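Local atomic coordinates of tyrocidine synthetase 3 (Brevibacillus brevis, PDB entry 2JGP), a protein that probably takes part in the nonribosomal synthesis of the antibiotic tyrocidine, through a peptidyl carrier domain joined to a peptide bond-forming condensation domain. Residues A[286-299]-A[420-432]. Sequence-based numbering, arbitrary orientation.
Sequences VLNLPTDFTRPSTQ and RDLSRNPLFDTVF
Bends at chi2 and chi3 swing the Arg-424 guanidinium toward 286-299, where it meets Arg-295. The Arg-295 chain is extended as far as CD, then turns at chi3 (-66°), which lays its own guanidinium over one face of Arg-424. Arg-295 CZ is offset toward the rim of that face, the two planes lie 35° apart, and Arg-295 NE comes within 3.1 Å of Arg-424 NH1. Both atoms are donors, so no bond joins them. CG1 of Val-286 lies over the opposite face, toward its rim, 3.4 Å from Arg-424 CZ. At the edge, Arg-424 NH2 gives a bent hydrogen bond of 2.8 Å to Leu-287 O, lying in the carbonyl plane. NE and NH2 of Arg-424 also grip Asp-429 side-on, both to OD2, as a salt bridge. A water links that OD2 to Leu-287 N. Asp-429 OD1 takes the backbone N of Asn-425 at 2.8 Å, which helps hold the carboxylate in place. Arg-295 NH1 makes a weak bond to Ser-423 O, and its NH2 forms a salt bridge with Asp-464. Near Gln-299 the loops meet again, through a weak 3.2 Å bond from Gln-299 N to Leu-422 O. Ser-423 sits in an Asx turn, its N and OG both bound to Asp-421 OD1. The contact ties the loop before strand 303-309 to the turn and loop leading into strand 430-435, the two outermost strands of one condensation-domain sheet. Asp-429 and Asp-464 probably offset the paired positive charges, which would let the two arginines lie this close.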
# COMPACT_ATOMS: atom_id res chain seq x y z
N VAL A 286 8.39 -10.95 -18.79
CA VAL A 286 7.05 -11.44 -18.52
C VAL A 286 7.16 -12.75 -17.74
O VAL A 286 7.84 -13.68 -18.19
CB VAL A 286 6.27 -11.68 -19.83
CG1 VAL A 286 4.83 -12.07 -19.53
CG2 VAL A 286 6.31 -10.43 -20.70
N LEU A 287 6.52 -12.81 -16.57
CA LEU A 287 6.56 -13.99 -15.71
C LEU A 287 5.94 -15.19 -16.42
O LEU A 287 4.82 -15.13 -16.90
CB LEU A 287 5.80 -13.72 -14.41
CG LEU A 287 5.81 -14.81 -13.33
CD1 LEU A 287 7.21 -15.05 -12.78
CD2 LEU A 287 4.85 -14.43 -12.21
N ASN A 288 6.69 -16.29 -16.48
CA ASN A 288 6.22 -17.50 -17.15
C ASN A 288 5.96 -18.62 -16.14
O ASN A 288 6.63 -19.65 -16.15
CB ASN A 288 7.24 -17.95 -18.20
CG ASN A 288 6.76 -19.14 -19.01
OD1 ASN A 288 7.52 -20.07 -19.26
ND2 ASN A 288 5.49 -19.13 -19.40
N LEU A 289 4.97 -18.40 -15.28
CA LEU A 289 4.56 -19.44 -14.34
C LEU A 289 3.92 -20.58 -15.11
O LEU A 289 3.19 -20.33 -16.07
CB LEU A 289 3.55 -18.91 -13.33
CG LEU A 289 4.09 -18.08 -12.17
CD1 LEU A 289 2.91 -17.59 -11.33
CD2 LEU A 289 5.07 -18.89 -11.35
N PRO A 290 4.20 -21.82 -14.70
CA PRO A 290 3.51 -22.93 -15.33
C PRO A 290 2.09 -22.94 -14.80
O PRO A 290 1.88 -22.77 -13.61
CB PRO A 290 4.30 -24.15 -14.85
CG PRO A 290 4.87 -23.75 -13.56
CD PRO A 290 5.11 -22.27 -13.63
N THR A 291 1.13 -23.10 -15.69
CA THR A 291 -0.27 -23.08 -15.31
C THR A 291 -0.87 -24.45 -15.56
O THR A 291 -0.43 -25.18 -16.45
CB THR A 291 -1.03 -22.00 -16.09
OG1 THR A 291 -0.90 -22.24 -17.50
CG2 THR A 291 -0.47 -20.62 -15.77
N ASP A 292 -1.88 -24.81 -14.77
CA ASP A 292 -2.58 -26.08 -14.93
C ASP A 292 -3.50 -26.07 -16.15
O ASP A 292 -3.76 -27.10 -16.75
CB ASP A 292 -3.38 -26.41 -13.67
CG ASP A 292 -2.49 -26.65 -12.46
OD1 ASP A 292 -1.52 -27.44 -12.58
OD2 ASP A 292 -2.74 -26.06 -11.40
N PHE A 293 -3.99 -24.88 -16.50
CA PHE A 293 -4.85 -24.71 -17.65
C PHE A 293 -4.26 -23.61 -18.52
O PHE A 293 -3.50 -22.77 -18.03
CB PHE A 293 -6.26 -24.33 -17.20
CG PHE A 293 -6.80 -25.21 -16.10
CD1 PHE A 293 -6.90 -24.73 -14.79
CD2 PHE A 293 -7.18 -26.51 -16.36
CE1 PHE A 293 -7.38 -25.54 -13.77
CE2 PHE A 293 -7.67 -27.33 -15.35
CZ PHE A 293 -7.77 -26.84 -14.05
N THR A 294 -4.61 -23.63 -19.79
CA THR A 294 -4.13 -22.63 -20.74
C THR A 294 -4.62 -21.25 -20.33
O THR A 294 -5.75 -21.10 -19.87
CB THR A 294 -4.64 -22.95 -22.17
OG1 THR A 294 -4.20 -24.25 -22.56
CG2 THR A 294 -4.15 -21.92 -23.18
N ARG A 295 -3.76 -20.25 -20.48
CA ARG A 295 -4.12 -18.88 -20.14
C ARG A 295 -5.22 -18.41 -21.10
O ARG A 295 -5.07 -18.51 -22.32
CB ARG A 295 -2.90 -17.96 -20.23
CG ARG A 295 -3.20 -16.51 -19.89
CD ARG A 295 -1.95 -15.66 -20.05
NE ARG A 295 -0.94 -16.04 -19.08
CZ ARG A 295 -0.90 -15.61 -17.82
NH1 ARG A 295 -1.81 -14.76 -17.36
NH2 ARG A 295 0.06 -16.03 -17.02
N PRO A 296 -6.35 -17.91 -20.55
CA PRO A 296 -7.40 -17.37 -21.41
C PRO A 296 -6.91 -16.16 -22.21
O PRO A 296 -6.01 -15.45 -21.77
CB PRO A 296 -8.48 -16.93 -20.41
CG PRO A 296 -8.18 -17.62 -19.16
CD PRO A 296 -6.71 -17.82 -19.12
N SER A 297 -7.51 -15.93 -23.38
CA SER A 297 -7.11 -14.80 -24.22
C SER A 297 -7.63 -13.46 -23.69
O SER A 297 -7.16 -12.40 -24.12
CB SER A 297 -7.58 -15.00 -25.66
OG SER A 297 -7.01 -14.00 -26.49
N THR A 298 -8.60 -13.50 -22.79
CA THR A 298 -9.07 -12.32 -22.08
C THR A 298 -8.90 -12.59 -20.60
O THR A 298 -9.06 -13.73 -20.15
CB THR A 298 -10.55 -12.02 -22.38
OG1 THR A 298 -11.38 -12.98 -21.71
CG2 THR A 298 -10.83 -12.08 -23.87
N GLN A 299 -8.57 -11.57 -19.81
CA GLN A 299 -8.33 -11.79 -18.40
C GLN A 299 -9.59 -12.33 -17.71
O GLN A 299 -10.71 -11.92 -18.00
CB GLN A 299 -7.82 -10.55 -17.69
CG GLN A 299 -7.56 -10.80 -16.21
CD GLN A 299 -6.39 -10.02 -15.65
OE1 GLN A 299 -5.93 -9.03 -16.24
NE2 GLN A 299 -5.90 -10.46 -14.50
N ARG A 420 1.60 -4.95 -23.50
CA ARG A 420 0.47 -5.00 -22.56
C ARG A 420 -0.17 -6.38 -22.42
O ARG A 420 0.09 -7.07 -21.42
CB ARG A 420 -0.56 -3.94 -22.95
CG ARG A 420 -1.51 -3.54 -21.83
CD ARG A 420 -2.47 -2.45 -22.29
NE ARG A 420 -3.20 -2.82 -23.50
CZ ARG A 420 -4.19 -3.72 -23.55
NH1 ARG A 420 -4.60 -4.36 -22.46
NH2 ARG A 420 -4.77 -3.98 -24.72
N ASP A 421 -1.01 -6.78 -23.38
CA ASP A 421 -1.74 -8.05 -23.34
C ASP A 421 -2.97 -7.97 -22.42
O ASP A 421 -2.85 -7.66 -21.24
CB ASP A 421 -0.81 -9.20 -22.90
CG ASP A 421 -1.39 -10.57 -23.16
OD1 ASP A 421 -2.63 -10.70 -23.30
OD2 ASP A 421 -0.61 -11.54 -23.19
N LEU A 422 -4.14 -8.28 -22.98
CA LEU A 422 -5.41 -8.25 -22.23
C LEU A 422 -5.54 -9.43 -21.25
O LEU A 422 -6.35 -9.39 -20.32
CB LEU A 422 -6.60 -8.26 -23.22
CG LEU A 422 -7.94 -7.63 -22.79
CD1 LEU A 422 -7.78 -6.16 -22.44
CD2 LEU A 422 -8.98 -7.81 -23.90
N SER A 423 -4.74 -10.48 -21.46
CA SER A 423 -4.75 -11.65 -20.59
C SER A 423 -3.89 -11.47 -19.35
O SER A 423 -3.86 -12.34 -18.47
CB SER A 423 -4.28 -12.89 -21.36
OG SER A 423 -2.93 -12.76 -21.77
N ARG A 424 -3.18 -10.35 -19.25
CA ARG A 424 -2.30 -10.11 -18.11
C ARG A 424 -2.22 -8.62 -17.77
O ARG A 424 -2.85 -7.79 -18.42
CB ARG A 424 -0.91 -10.72 -18.37
CG ARG A 424 -0.42 -10.68 -19.80
CD ARG A 424 0.40 -11.93 -20.14
NE ARG A 424 1.30 -12.27 -19.05
CZ ARG A 424 1.84 -13.47 -18.86
NH1 ARG A 424 1.61 -14.48 -19.70
NH2 ARG A 424 2.64 -13.66 -17.81
N ASN A 425 -1.48 -8.30 -16.71
CA ASN A 425 -1.42 -6.94 -16.19
C ASN A 425 -0.11 -6.25 -16.55
O ASN A 425 0.89 -6.92 -16.78
CB ASN A 425 -1.64 -6.95 -14.68
CG ASN A 425 -3.08 -7.22 -14.31
OD1 ASN A 425 -3.93 -6.33 -14.37
ND2 ASN A 425 -3.37 -8.46 -13.94
N PRO A 426 -0.12 -4.91 -16.60
CA PRO A 426 1.09 -4.19 -16.97
C PRO A 426 2.19 -4.35 -15.91
O PRO A 426 1.92 -4.28 -14.70
CB PRO A 426 0.63 -2.73 -17.11
CG PRO A 426 -0.63 -2.63 -16.34
CD PRO A 426 -1.25 -3.99 -16.33
N LEU A 427 3.41 -4.61 -16.39
CA LEU A 427 4.63 -4.69 -15.59
C LEU A 427 4.76 -5.92 -14.69
O LEU A 427 5.85 -6.49 -14.59
CB LEU A 427 4.87 -3.40 -14.78
CG LEU A 427 5.44 -2.23 -15.57
CD1 LEU A 427 5.58 -1.00 -14.69
CD2 LEU A 427 6.78 -2.59 -16.21
N PHE A 428 3.68 -6.33 -14.02
CA PHE A 428 3.72 -7.51 -13.15
C PHE A 428 2.40 -8.29 -13.15
O PHE A 428 1.32 -7.70 -13.29
CB PHE A 428 4.11 -7.13 -11.71
CG PHE A 428 3.30 -6.02 -11.13
CD1 PHE A 428 2.08 -6.28 -10.51
CD2 PHE A 428 3.74 -4.71 -11.21
CE1 PHE A 428 1.31 -5.24 -9.98
CE2 PHE A 428 2.98 -3.67 -10.68
CZ PHE A 428 1.77 -3.94 -10.06
N ASP A 429 2.50 -9.60 -12.98
CA ASP A 429 1.34 -10.49 -12.94
C ASP A 429 1.16 -11.16 -11.58
O ASP A 429 0.29 -12.02 -11.42
CB ASP A 429 1.47 -11.54 -14.04
CG ASP A 429 1.23 -10.95 -15.40
OD1 ASP A 429 0.14 -10.36 -15.59
OD2 ASP A 429 2.12 -11.04 -16.26
N THR A 430 1.97 -10.76 -10.61
CA THR A 430 1.80 -11.19 -9.25
C THR A 430 2.04 -10.03 -8.30
O THR A 430 2.77 -9.09 -8.63
CB THR A 430 2.74 -12.37 -8.90
OG1 THR A 430 2.48 -12.80 -7.57
CG2 THR A 430 4.20 -11.95 -9.02
N VAL A 431 1.41 -10.10 -7.13
CA VAL A 431 1.53 -9.10 -6.09
C VAL A 431 1.95 -9.77 -4.78
O VAL A 431 1.54 -10.89 -4.50
CB VAL A 431 0.19 -8.34 -5.89
CG1 VAL A 431 0.19 -7.55 -4.59
CG2 VAL A 431 -0.08 -7.42 -7.08
N PHE A 432 2.78 -9.07 -4.01
CA PHE A 432 3.22 -9.53 -2.69
C PHE A 432 2.79 -8.51 -1.65
O PHE A 432 3.02 -7.32 -1.84
CB PHE A 432 4.74 -9.70 -2.67
CG PHE A 432 5.30 -9.97 -1.31
CD1 PHE A 432 5.34 -11.26 -0.81
CD2 PHE A 432 5.77 -8.94 -0.52
CE1 PHE A 432 5.85 -11.52 0.45
CE2 PHE A 432 6.29 -9.19 0.75
CZ PHE A 432 6.32 -10.48 1.23
O HOH W 1 4.84 -10.65 -15.57